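Local atomic coordinates of methyltransferase (Pectobacterium atrosepticum SCRI1043, PDB entry 2P7I), a protein that probably transfers methyl groups from S-adenosylmethionine to an acceptor that remains undefined, as a member of the Rossmann-like methyltransferase superfamily. Residues R184-A189 / L242-G247; A121-I126 / G135-V140; E96-P101 / D128-E133; G54-R59 / V108-L113. One frame throughout, in Å; residues are numbered along the deposited sequence.

Overall arrangement
The four contacts show how a Rossmann-like methyltransferase sheet is joined to its surroundings. Contacts 1, 2 and 4 meet this sheet on the adjacent strands 237-245, 135-142 and 104-110, while contact 3 pins the loop before strand 104-110 to the end of helix 119-130. Contacts 2 and 3 share that helix, their centres about 10 Å apart. Contacts 1 and 2 are about 7 Å apart between centres, contacts 1 and 4 about 19 Å. Along the chain, the segments of contact 3 alternate with those of contacts 4 and 2, whereas contact 1 opens last. Helices on both faces are thus tied to inner strands, consistent with the methyltransferase fold.

Contact 1: residues R184-A189 / L242-G247; sequences RDASRA and LLCEKG
Leu-242 opens the contact by turning one methyl toward the helix: its CD1 lies 4.2 Å from CB of Ala-186. The first torsion, with CG anti to the carbonyl carbon (chi1 -60°), carries the isobutyl group forward from the strand. Leu-243, next in the strand, faces the other way, as alternation requires, and packs on Phe-138 and on Pro-39 of a third subunit. Cys-244 returns to the helix side, and its SG comes to 4.4 Å from the same CB of Ala-186. One methyl group of the helix therefore meets two residues spaced by two along the strand, a small buried patch without hydrogen bonds between the segments. The two backbones come closest, CA to CA, at Ala-186 and Cys-244. Beyond Glu-245 and Lys-246 the strand has ended, and the backbone N of Gly-247 is hydrogen-bonded to Asn-127 OD1. The charged groups of Arg-184 and Asp-185 lie away from the strand: Arg-184 grips Asp-185 side-on, NE and NH2 both reaching OD1 from one face of the carboxylate, with NE at 2.9 Å from OD1, while Asp-185 OD2 is hydrogen-bonded to Tyr-177 OH. In the fold, helix 179-188 lies against strand 237-245 near the edge of the sheet; Ala-186 and Cys-244 both touch Val-193 of the outermost strand 192-201, and Asp-185 packs on the start of helix 119-130.

Contact 2: residues A121-I126 / G135-V140; sequences ALLKRI and GRLFLV
Leu-123 and Ile-126, one helical turn apart, reach across to Leu-137 and Leu-139, and the whole contact between the segments is apolar. Leu-137 sends its two branches to different partners: CD1 meets CD1 of Ile-126 at 3.9 Å, and CD2 meets CD2 of Leu-123 at 4.1 Å. Ile-126 adds a second touch, its CG2 lying 4.2 Å from Leu-137 CD1. The CD2 of Leu-123 is shared in turn, since CD1 of Leu-139 is also 4.2 Å from it. All three pairs of side chains cross at about a right angle, so methyls meet methyls at branch ends and no chain runs alongside another. In Leu-137 the first torsion (chi1 170°) carries CG toward the helix, and the second (chi2 66°) turns CD1 to Ile-126 and CD2 to Leu-123. The topology is a beta-alpha-beta crossover: strand 104-110 leads into helix 119-130, which runs back over the sheet to the parallel neighbouring strand 135-142. The helix and strand segments accordingly run nearly antiparallel, at 155°, their axes approaching to 11.0 Å. No hydrogen bond joins the two segments. Inside the helix, Ile-126 N donates to Leu-122 O; on the strand, the Phe-138 backbone pairs with Ile-107 and Leu-109, and that of Leu-137 with Cys-244. Arg-125, on a different side of the helix, forms a salt bridge through NE with Asp-129 OD2.

Contact 3: residues E96-P101 / D128-E133; sequences EDAQLP and DDWLAE
Leu-100 lays its CD1 methyl over one face of the Trp-130 indole, 3.5 Å from the centroid of the five-membered ring and only 11° off its normal. This is a CH-pi contact, the methyl standing close above NE1 and CE2, with CG of Leu-100 following at 3.6 Å from NE1. Ala-98 comes from a different direction: its carbonyl O sits at the ring edge, near the plane, 4.0 Å from CZ2, and its CB is 4.1 Å from that same carbon. A water also lies in the ring plane, accepting from Trp-130 NE1 and from Leu-100 N, each at 3.0 Å. It satisfies the indole N-H and ties the loop backbone to it. Trp-130 closes helix 119-130, the crossover helix of a Rossmann-like sheet, in a wider pi-type turn, and the loop it holds leads from strand 88-92 into strand 104-110. With CG anti to the carbonyl carbon (chi1 -62°), its indole extends toward the loop, with Leu-49 and Ile-107 of neighbouring strands packing on it. The Ala-98 O at the ring edge is also taken up by Arg-125 NH1 of the same helix.

Contact 4: residues G54-R59 / V108-L113; sequences GDFTSR and VLTHVL
The Phe-56 ring has the hydroxyl of Thr-110 over one face in the conformer given here, one of two modelled, with OG1 lying 4.1 Å from both CD2 and CE2, while Val-108 CG1 approaches obliquely to 3.9 Å from CE2. Another aromatic, His-30 of helix 24-37, meets the ring edge-to-face. This is the central part of a Rossmann-like methyltransferase: helix 55-60 follows strand 46-49 and is packed here on the strand beside it in the sheet, 104-110. The turn before the helix probably corresponds to the glycine-rich loop that binds the cofactor in related methyltransferases. Its Gly-54 turns with a positive phi of 92°, a conformation readily open to glycine. Phe-56 reaches the strand because CG is anti to its backbone N (chi1 -163°). Val-108 and Thr-110, two apart, both point toward the helix, although the two conformers leave the Thr-110 hydroxyl position less certain. A Tris molecule, probably from the crystallisation liquor, lies about 3 Å from the Thr-110 side chain, consistent with a pocket here. Within the helix, Ser-58 OG donates to Asp-55 O at 3.0 Å, from 44° above the carbonyl plane.

Contact 1: residues R184-A189 / L242-G247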
loop_
_atom_site.group_PDB
_atom_site.type_symbol
_atom_site.label_atom_id
_atom_site.label_comp_id
_atom_site.label_asym_id
_atom_site.label_seq_id
_atom_site.Cartn_x
_atom_site.Cartn_y
_atom_site.Cartn_z
ATOM N N ARG B 184 13.839 7.906 -11.629
ATOM C CA ARG B 184 15.188 8.503 -11.553
ATOM C C ARG B 184 15.878 8.554 -12.900
ATOM O O ARG B 184 16.400 9.597 -13.315
ATOM C CB ARG B 184 16.097 7.743 -10.549
ATOM C CG ARG B 184 17.516 8.261 -10.462
ATOM C CD ARG B 184 18.441 7.268 -9.838
ATOM N NE ARG B 184 18.569 6.096 -10.692
ATOM C CZ ARG B 184 18.930 4.888 -10.281
ATOM N NH1 ARG B 184 19.265 4.669 -9.024
ATOM N NH2 ARG B 184 19.001 3.893 -11.157
ATOM N N ASP B 185 15.938 7.429 -13.562
ATOM C CA ASP B 185 16.660 7.365 -14.812
ATOM C C ASP B 185 15.957 8.192 -15.900
ATOM O O ASP B 185 16.620 8.849 -16.704
ATOM C CB ASP B 185 16.823 5.912 -15.250
ATOM C CG ASP B 185 17.883 5.161 -14.467
ATOM O OD1 ASP B 185 18.557 5.748 -13.578
ATOM O OD2 ASP B 185 18.109 3.981 -14.843
ATOM N N ALA B 186 14.621 8.152 -15.941
ATOM C CA ALA B 186 13.865 8.998 -16.904
ATOM C C ALA B 186 14.141 10.483 -16.645
ATOM O O ALA B 186 14.361 11.276 -17.561
ATOM C CB ALA B 186 12.413 8.734 -16.789
ATOM N N SER B 187 14.162 10.844 -15.388
ATOM C CA SER B 187 14.415 12.176 -15.020
ATOM C C SER B 187 15.816 12.602 -15.371
ATOM O O SER B 187 16.016 13.709 -15.891
ATOM C CB SER B 187 14.245 12.352 -13.518
ATOM O OG SER B 187 14.652 13.648 -13.214
ATOM N N ARG B 188 16.774 11.735 -15.047
ATOM C CA ARG B 188 18.167 11.964 -15.414
ATOM C C ARG B 188 18.403 12.150 -16.918
ATOM O O ARG B 188 19.339 12.846 -17.317
ATOM C CB ARG B 188 19.073 10.852 -14.888
ATOM C CG ARG B 188 19.304 10.982 -13.381
ATOM C CD ARG B 188 20.097 9.812 -12.868
ATOM N NE ARG B 188 20.487 10.019 -11.475
ATOM C CZ ARG B 188 21.399 9.289 -10.854
ATOM N NH1 ARG B 188 21.945 8.256 -11.471
ATOM N NH2 ARG B 188 21.781 9.572 -9.610
ATOM N N ALA B 189 17.583 11.516 -17.735
ATOM C CA ALA B 189 17.674 11.597 -19.200
ATOM C C ALA B 189 17.026 12.867 -19.787
ATOM O O ALA B 189 17.049 13.070 -21.012
ATOM C CB ALA B 189 16.986 10.357 -19.802
ATOM N N LEU B 242 5.751 4.136 -16.803
ATOM C CA LEU B 242 5.846 5.567 -16.864
ATOM C C LEU B 242 5.460 6.129 -18.250
ATOM O O LEU B 242 5.999 5.730 -19.260
ATOM C CB LEU B 242 7.264 6.049 -16.511
ATOM C CG LEU B 242 7.867 5.716 -15.133
ATOM C CD1 LEU B 242 9.228 6.535 -15.045
ATOM C CD2 LEU B 242 6.956 6.102 -14.024
ATOM N N LEU B 243 4.538 7.076 -18.259
ATOM C CA LEU B 243 4.214 7.856 -19.453
ATOM C C LEU B 243 5.035 9.099 -19.396
ATOM O O LEU B 243 4.954 9.892 -18.445
ATOM C CB LEU B 243 2.733 8.257 -19.497
ATOM C CG LEU B 243 2.287 8.918 -20.826
ATOM C CD1 LEU B 243 2.255 7.840 -21.958
ATOM C CD2 LEU B 243 0.925 9.569 -20.639
ATOM N N CYS B 244 5.841 9.318 -20.412
ATOM C CA CYS B 244 6.771 10.429 -20.425
ATOM C C CYS B 244 6.589 11.294 -21.665
ATOM O O CYS B 244 6.133 10.819 -22.717
ATOM C CB CYS B 244 8.195 9.889 -20.470
ATOM S SG CYS B 244 8.661 8.828 -19.065
ATOM N N GLU B 245 6.931 12.557 -21.517
ATOM C CA GLU B 245 6.927 13.535 -22.610
ATOM C C GLU B 245 8.287 14.187 -22.683
ATOM O O GLU B 245 9.138 14.017 -21.791
ATOM C CB GLU B 245 5.804 14.552 -22.421
ATOM C CG GLU B 245 4.477 13.837 -22.668
ATOM C CD GLU B 245 3.241 14.674 -22.374
ATOM O OE1 GLU B 245 3.100 15.747 -22.964
ATOM O OE2 GLU B 245 2.392 14.231 -21.575
ATOM N N LYS B 246 8.492 14.900 -23.777
ATOM C CA LYS B 246 9.800 15.468 -24.076
ATOM C C LYS B 246 10.091 16.654 -23.168
ATOM O O LYS B 246 9.237 17.507 -22.951
ATOM C CB LYS B 246 9.830 15.906 -25.550
ATOM C CG LYS B 246 11.089 16.545 -25.978
ATOM C CD LYS B 246 11.123 16.717 -27.526
ATOM C CE LYS B 246 12.460 17.367 -27.939
ATOM N NZ LYS B 246 12.755 17.276 -29.432
ATOM N N GLY B 247 11.300 16.702 -22.616
ATOM C CA GLY B 247 11.807 17.913 -21.920
ATOM C C GLY B 247 12.829 18.672 -22.775
ATOM O O GLY B 247 13.486 18.066 -23.599
#

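Contact 2: residues A121-I126 / G135-V140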
loop_
_atom_site.group_PDB
_atom_site.type_symbol
_atom_site.label_atom_id
_atom_site.label_comp_id
_atom_site.label_asym_id
_atom_site.label_seq_id
_atom_site.Cartn_x
_atom_site.Cartn_y
_atom_site.Cartn_z
ATOM N N ALA B 121 21.402 7.012 -21.200
ATOM C CA ALA B 121 21.825 7.466 -22.513
ATOM C C ALA B 121 20.780 7.116 -23.597
ATOM O O ALA B 121 20.616 7.882 -24.570
ATOM C CB ALA B 121 23.247 6.914 -22.879
ATOM N N LEU B 122 20.087 5.984 -23.442
ATOM C CA LEU B 122 19.019 5.588 -24.354
ATOM C C LEU B 122 17.801 6.471 -24.192
ATOM O O LEU B 122 17.247 6.956 -25.181
ATOM C CB LEU B 122 18.645 4.101 -24.158
ATOM C CG LEU B 122 17.434 3.568 -24.967
ATOM C CD1 LEU B 122 17.606 3.738 -26.494
ATOM C CD2 LEU B 122 17.104 2.076 -24.679
ATOM N N LEU B 123 17.417 6.736 -22.950
ATOM C CA LEU B 123 16.255 7.563 -22.683
ATOM C C LEU B 123 16.519 8.997 -23.172
ATOM O O LEU B 123 15.609 9.705 -23.582
ATOM C CB LEU B 123 15.905 7.526 -21.193
ATOM C CG LEU B 123 15.437 6.174 -20.662
ATOM C CD1 LEU B 123 15.339 6.249 -19.138
ATOM C CD2 LEU B 123 14.132 5.753 -21.317
ATOM N N LYS B 124 17.778 9.411 -23.122
ATOM C CA LYS B 124 18.188 10.737 -23.579
ATOM C C LYS B 124 18.083 10.855 -25.115
ATOM O O LYS B 124 17.636 11.867 -25.630
ATOM C CB LYS B 124 19.587 11.074 -23.057
ATOM C CG LYS B 124 20.041 12.462 -23.409
ATOM C CD LYS B 124 21.454 12.837 -22.906
ATOM C CE LYS B 124 21.764 14.288 -23.174
ATOM N NZ LYS B 124 23.148 14.581 -22.706
ATOM N N ARG B 125 18.470 9.819 -25.848
ATOM C CA ARG B 125 18.245 9.810 -27.286
ATOM C C ARG B 125 16.761 9.907 -27.583
ATOM O O ARG B 125 16.324 10.641 -28.475
ATOM C CB ARG B 125 18.758 8.534 -27.923
ATOM C CG ARG B 125 20.237 8.406 -28.029
ATOM C CD ARG B 125 20.612 7.607 -29.285
ATOM N NE ARG B 125 20.426 8.432 -30.473
ATOM C CZ ARG B 125 20.679 8.031 -31.714
ATOM N NH1 ARG B 125 21.129 6.809 -31.950
ATOM N NH2 ARG B 125 20.464 8.855 -32.728
ATOM N N ILE B 126 15.963 9.184 -26.810
ATOM C CA ILE B 126 14.539 9.205 -27.022
ATOM C C ILE B 126 14.037 10.638 -26.818
ATOM O O ILE B 126 13.261 11.148 -27.628
ATOM C CB ILE B 126 13.809 8.251 -26.087
ATOM C CG1 ILE B 126 14.100 6.805 -26.459
ATOM C CG2 ILE B 126 12.320 8.503 -26.114
ATOM C CD1 ILE B 126 13.520 5.792 -25.389
ATOM N N GLY B 135 4.929 14.320 -28.445
ATOM C CA GLY B 135 5.064 12.876 -28.482
ATOM C C GLY B 135 5.169 12.273 -27.088
ATOM O O GLY B 135 5.543 12.943 -26.134
ATOM N N ARG B 136 4.817 10.998 -26.989
ATOM C CA ARG B 136 4.810 10.288 -25.729
ATOM C C ARG B 136 5.644 9.006 -25.794
ATOM O O ARG B 136 5.547 8.252 -26.741
ATOM C CB ARG B 136 3.365 9.979 -25.325
ATOM C CG ARG B 136 2.626 11.251 -24.893
ATOM C CD ARG B 136 1.172 11.005 -24.607
ATOM N NE ARG B 136 0.489 12.274 -24.363
ATOM C CZ ARG B 136 -0.806 12.391 -24.143
ATOM N NH1 ARG B 136 -1.566 11.324 -24.128
ATOM N NH2 ARG B 136 -1.340 13.590 -23.960
ATOM N N LEU B 137 6.410 8.777 -24.720
ATOM C CA LEU B 137 7.133 7.570 -24.483
ATOM C C LEU B 137 6.347 6.716 -23.516
ATOM O O LEU B 137 5.857 7.228 -22.464
ATOM C CB LEU B 137 8.529 7.879 -23.908
ATOM C CG LEU B 137 9.311 6.652 -23.399
ATOM C CD1 LEU B 137 9.725 5.638 -24.561
ATOM C CD2 LEU B 137 10.492 7.099 -22.545
ATOM N N PHE B 138 6.187 5.451 -23.930
ATOM C CA PHE B 138 5.561 4.399 -23.146
ATOM C C PHE B 138 6.640 3.493 -22.619
ATOM O O PHE B 138 7.084 2.543 -23.300
ATOM C CB PHE B 138 4.567 3.647 -23.997
ATOM C CG PHE B 138 3.452 4.510 -24.488
ATOM C CD1 PHE B 138 3.654 5.382 -25.557
ATOM C CD2 PHE B 138 2.195 4.451 -23.887
ATOM C CE1 PHE B 138 2.639 6.224 -25.993
ATOM C CE2 PHE B 138 1.160 5.256 -24.324
ATOM C CZ PHE B 138 1.380 6.167 -25.368
ATOM N N LEU B 139 7.028 3.762 -21.383
ATOM C CA LEU B 139 8.163 3.120 -20.737
ATOM C C LEU B 139 7.716 2.081 -19.719
ATOM O O LEU B 139 7.149 2.411 -18.709
ATOM C CB LEU B 139 9.055 4.176 -20.029
ATOM C CG LEU B 139 10.268 3.665 -19.261
ATOM C CD1 LEU B 139 11.243 2.913 -20.210
ATOM C CD2 LEU B 139 11.004 4.861 -18.604
ATOM N N VAL B 140 7.978 0.815 -20.010
ATOM C CA VAL B 140 7.461 -0.270 -19.141
ATOM C C VAL B 140 8.592 -1.229 -18.828
ATOM O O VAL B 140 9.264 -1.663 -19.708
ATOM C CB VAL B 140 6.259 -1.024 -19.757
ATOM C CG1 VAL B 140 5.783 -2.140 -18.835
ATOM C CG2 VAL B 140 5.101 -0.070 -20.054
#

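Contact 3: residues E96-P101 / D128-E133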
loop_
_atom_site.group_PDB
_atom_site.type_symbol
_atom_site.label_atom_id
_atom_site.label_comp_id
_atom_site.label_asym_id
_atom_site.label_seq_id
_atom_site.Cartn_x
_atom_site.Cartn_y
_atom_site.Cartn_z
ATOM N N GLU B 96 22.232 2.766 -30.099
ATOM C CA GLU B 96 23.219 3.838 -30.058
ATOM C C GLU B 96 23.666 4.277 -31.449
ATOM O O GLU B 96 24.101 5.417 -31.601
ATOM C CB GLU B 96 24.426 3.451 -29.203
ATOM C CG GLU B 96 25.050 2.112 -29.583
ATOM C CD GLU B 96 24.489 0.930 -28.791
ATOM O OE1 GLU B 96 23.252 0.836 -28.576
ATOM O OE2 GLU B 96 25.302 0.083 -28.381
ATOM N N ASP B 97 23.538 3.394 -32.443
ATOM C CA ASP B 97 23.926 3.687 -33.840
ATOM C C ASP B 97 22.761 4.087 -34.736
ATOM O O ASP B 97 22.970 4.459 -35.882
ATOM C CB ASP B 97 24.553 2.454 -34.520
ATOM C CG ASP B 97 25.636 1.795 -33.693
ATOM O OD1 ASP B 97 26.449 2.512 -33.063
ATOM O OD2 ASP B 97 25.674 0.544 -33.688
ATOM N N ALA B 98 21.540 3.960 -34.244
ATOM C CA ALA B 98 20.358 4.092 -35.069
ATOM C C ALA B 98 20.172 5.527 -35.552
ATOM O O ALA B 98 20.206 6.490 -34.775
ATOM C CB ALA B 98 19.118 3.614 -34.302
ATOM N N GLN B 99 19.983 5.658 -36.857
ATOM C CA GLN B 99 19.725 6.939 -37.476
ATOM C C GLN B 99 18.314 6.862 -38.015
ATOM O O GLN B 99 18.063 6.169 -38.990
ATOM C CB GLN B 99 20.715 7.170 -38.613
ATOM C CG GLN B 99 22.164 7.198 -38.159
ATOM C CD GLN B 99 22.585 8.567 -37.646
ATOM O OE1 GLN B 99 22.965 9.439 -38.436
ATOM N NE2 GLN B 99 22.531 8.764 -36.320
ATOM N N LEU B 100 17.383 7.555 -37.379
ATOM C CA LEU B 100 15.992 7.445 -37.779
ATOM C C LEU B 100 15.625 8.610 -38.678
ATOM O O LEU B 100 16.109 9.719 -38.486
ATOM C CB LEU B 100 15.074 7.387 -36.550
ATOM C CG LEU B 100 15.439 6.241 -35.605
ATOM C CD1 LEU B 100 14.413 6.112 -34.465
ATOM C CD2 LEU B 100 15.593 4.953 -36.386
ATOM N N PRO B 101 14.743 8.369 -39.642
ATOM C CA PRO B 101 14.421 9.378 -40.641
ATOM C C PRO B 101 13.530 10.498 -40.164
ATOM O O PRO B 101 13.368 11.481 -40.865
ATOM C CB PRO B 101 13.686 8.571 -41.712
ATOM C CG PRO B 101 13.061 7.448 -40.982
ATOM C CD PRO B 101 14.025 7.103 -39.878
ATOM N N ASP B 128 15.793 13.557 -26.851
ATOM C CA ASP B 128 16.428 14.593 -27.637
ATOM C C ASP B 128 16.332 14.407 -29.142
ATOM O O ASP B 128 16.314 15.378 -29.896
ATOM C CB ASP B 128 17.915 14.686 -27.277
ATOM C CG ASP B 128 18.165 15.202 -25.879
ATOM O OD1 ASP B 128 17.219 15.476 -25.133
ATOM O OD2 ASP B 128 19.341 15.326 -25.537
ATOM N N ASP B 129 16.342 13.161 -29.592
ATOM C CA ASP B 129 16.426 12.850 -31.023
ATOM C C ASP B 129 15.115 12.337 -31.603
ATOM O O ASP B 129 14.794 12.609 -32.763
ATOM C CB ASP B 129 17.478 11.788 -31.224
ATOM C CG ASP B 129 18.867 12.290 -30.953
ATOM O OD1 ASP B 129 19.034 13.518 -30.852
ATOM O OD2 ASP B 129 19.779 11.446 -30.849
ATOM N N TRP B 130 14.346 11.603 -30.812
ATOM C CA TRP B 130 13.260 10.814 -31.394
ATOM C C TRP B 130 11.840 11.235 -31.068
ATOM O O TRP B 130 10.983 11.074 -31.925
ATOM C CB TRP B 130 13.469 9.327 -31.094
ATOM C CG TRP B 130 14.747 8.781 -31.689
ATOM C CD1 TRP B 130 15.394 9.218 -32.791
ATOM C CD2 TRP B 130 15.498 7.673 -31.185
ATOM N NE1 TRP B 130 16.511 8.442 -33.024
ATOM C CE2 TRP B 130 16.583 7.476 -32.055
ATOM C CE3 TRP B 130 15.317 6.788 -30.114
ATOM C CZ2 TRP B 130 17.515 6.475 -31.853
ATOM C CZ3 TRP B 130 16.218 5.784 -29.923
ATOM C CH2 TRP B 130 17.309 5.624 -30.801
ATOM N N LEU B 131 11.567 11.784 -29.885
ATOM C CA LEU B 131 10.201 12.205 -29.594
ATOM C C LEU B 131 9.808 13.413 -30.438
ATOM O O LEU B 131 10.506 14.411 -30.471
ATOM C CB LEU B 131 9.997 12.568 -28.119
ATOM C CG LEU B 131 9.725 11.450 -27.125
ATOM C CD1 LEU B 131 9.772 12.027 -25.701
ATOM C CD2 LEU B 131 8.382 10.768 -27.380
ATOM N N ALA B 132 8.673 13.318 -31.107
ATOM C CA ALA B 132 8.095 14.477 -31.745
ATOM C C ALA B 132 7.636 15.473 -30.690
ATOM O O ALA B 132 7.494 15.146 -29.520
ATOM C CB ALA B 132 6.942 14.064 -32.657
ATOM N N GLU B 133 7.380 16.703 -31.104
ATOM C CA GLU B 133 6.709 17.630 -30.204
ATOM C C GLU B 133 5.331 17.066 -29.887
ATOM O O GLU B 133 4.583 16.640 -30.793
ATOM C CB GLU B 133 6.603 19.030 -30.833
ATOM C CG GLU B 133 7.992 19.688 -31.122
ATOM C CD GLU B 133 8.850 19.876 -29.859
ATOM O OE1 GLU B 133 8.253 20.102 -28.775
ATOM O OE2 GLU B 133 10.108 19.807 -29.945
HETATM O O HOH W 1 18.119 9.585 -35.269
#

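Contact 4: residues G54-R59 / V108-L113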
loop_
_atom_site.group_PDB
_atom_site.type_symbol
_atom_site.label_atom_id
_atom_site.label_comp_id
_atom_site.label_asym_id
_atom_site.label_seq_id
_atom_site.Cartn_x
_atom_site.Cartn_y
_atom_site.Cartn_z
ATOM N N GLY B 54 8.492 -9.489 -33.189
ATOM C CA GLY B 54 7.283 -8.819 -33.647
ATOM C C GLY B 54 6.014 -9.235 -32.919
ATOM O O GLY B 54 4.914 -8.890 -33.339
ATOM N N ASP B 55 6.156 -9.950 -31.810
ATOM C CA ASP B 55 4.988 -10.378 -31.042
ATOM C C ASP B 55 4.179 -9.196 -30.512
ATOM O O ASP B 55 2.951 -9.216 -30.530
ATOM C CB ASP B 55 5.399 -11.279 -29.878
ATOM C CG ASP B 55 5.993 -12.604 -30.348
ATOM O OD1 ASP B 55 5.348 -13.316 -31.152
ATOM O OD2 ASP B 55 7.126 -12.911 -29.921
ATOM N N PHE B 56 4.853 -8.148 -30.060
ATOM C CA PHE B 56 4.115 -7.009 -29.541
ATOM C C PHE B 56 3.666 -6.120 -30.694
ATOM O O PHE B 56 2.602 -5.524 -30.636
ATOM C CB PHE B 56 4.963 -6.248 -28.541
ATOM C CG PHE B 56 4.174 -5.324 -27.657
ATOM C CD1 PHE B 56 3.240 -5.826 -26.762
ATOM C CD2 PHE B 56 4.358 -3.952 -27.721
ATOM C CE1 PHE B 56 2.484 -4.965 -25.953
ATOM C CE2 PHE B 56 3.622 -3.107 -26.910
ATOM C CZ PHE B 56 2.687 -3.618 -26.024
ATOM N N THR B 57 4.461 -6.042 -31.754
ATOM C CA THR B 57 4.129 -5.189 -32.897
ATOM C C THR B 57 2.751 -5.536 -33.455
ATOM O O THR B 57 1.970 -4.643 -33.806
ATOM C CB THR B 57 5.143 -5.346 -34.037
ATOM O OG1 THR B 57 6.447 -5.546 -33.494
ATOM C CG2 THR B 57 5.114 -4.115 -34.958
ATOM N N SER B 58 2.454 -6.823 -33.515
ATOM C CA SER B 58 1.205 -7.273 -34.115
ATOM C C SER B 58 0.001 -6.697 -33.376
ATOM O O SER B 58 -1.019 -6.372 -33.990
ATOM C CB SER B 58 1.139 -8.792 -34.167
ATOM O OG SER B 58 1.114 -9.339 -32.871
ATOM N N ARG B 59 0.130 -6.516 -32.062
ATOM C CA ARG B 59 -0.935 -5.899 -31.293
ATOM C C ARG B 59 -0.999 -4.395 -31.534
ATOM O O ARG B 59 -2.080 -3.801 -31.587
ATOM C CB ARG B 59 -0.735 -6.193 -29.814
ATOM C CG ARG B 59 -0.801 -7.664 -29.537
ATOM C CD ARG B 59 -0.762 -7.926 -28.094
ATOM N NE ARG B 59 -0.848 -9.358 -27.810
ATOM C CZ ARG B 59 -1.974 -10.046 -27.621
ATOM N NH1 ARG B 59 -3.172 -9.467 -27.659
ATOM N NH2 ARG B 59 -1.889 -11.334 -27.359
ATOM N N VAL B 108 7.473 3.266 -27.995
ATOM C CA VAL B 108 7.219 2.161 -27.084
ATOM C C VAL B 108 8.545 1.544 -26.684
ATOM O O VAL B 108 9.334 1.165 -27.549
ATOM C CB VAL B 108 6.279 1.087 -27.706
ATOM C CG1 VAL B 108 6.267 -0.192 -26.829
ATOM C CG2 VAL B 108 4.868 1.649 -27.889
ATOM N N LEU B 109 8.802 1.509 -25.362
ATOM C CA LEU B 109 9.983 0.818 -24.815
ATOM C C LEU B 109 9.560 -0.085 -23.658
ATOM O O LEU B 109 9.528 0.327 -22.484
ATOM C CB LEU B 109 11.072 1.820 -24.402
ATOM C CG LEU B 109 12.473 1.293 -24.115
ATOM C CD1 LEU B 109 13.252 0.782 -25.371
ATOM C CD2 LEU B 109 13.289 2.368 -23.334
ATOM N N THR B 110 9.133 -1.294 -24.021
ATOM C CA THR B 110 8.562 -2.228 -23.045
ATOM C C THR B 110 9.477 -3.400 -22.849
ATOM O O THR B 110 9.815 -4.099 -23.813
ATOM C CB THR B 110 7.143 -2.753 -23.415
ATOM O OG1 THR B 110 7.122 -3.312 -24.741
ATOM C CG2 THR B 110 6.139 -1.634 -23.311
ATOM N N HIS B 111 9.876 -3.591 -21.594
ATOM C CA HIS B 111 10.791 -4.653 -21.208
ATOM C C HIS B 111 12.057 -4.695 -22.036
ATOM O O HIS B 111 12.527 -5.748 -22.453
ATOM C CB HIS B 111 10.067 -6.004 -21.233
ATOM C CG HIS B 111 9.014 -6.124 -20.175
ATOM N ND1 HIS B 111 8.702 -7.317 -19.570
ATOM C CD2 HIS B 111 8.277 -5.183 -19.538
ATOM C CE1 HIS B 111 7.764 -7.119 -18.660
ATOM N NE2 HIS B 111 7.501 -5.828 -18.604
ATOM N N VAL B 112 12.640 -3.527 -22.237
ATOM C CA VAL B 112 13.910 -3.393 -22.935
ATOM C C VAL B 112 14.949 -2.632 -22.064
ATOM O O VAL B 112 16.125 -3.012 -22.056
ATOM C CB VAL B 112 13.715 -2.619 -24.270
ATOM C CG1 VAL B 112 15.063 -2.233 -24.903
ATOM C CG2 VAL B 112 12.786 -3.387 -25.238
ATOM N N LEU B 113 14.525 -1.581 -21.333
ATOM C CA LEU B 113 15.489 -0.696 -20.612
ATOM C C LEU B 113 16.393 -1.438 -19.604
ATOM O O LEU B 113 17.573 -1.083 -19.415
ATOM C CB LEU B 113 14.786 0.484 -19.935
ATOM C CG LEU B 113 15.725 1.566 -19.417
ATOM C CD1 LEU B 113 16.391 2.313 -20.576
ATOM C CD2 LEU B 113 14.959 2.492 -18.425
#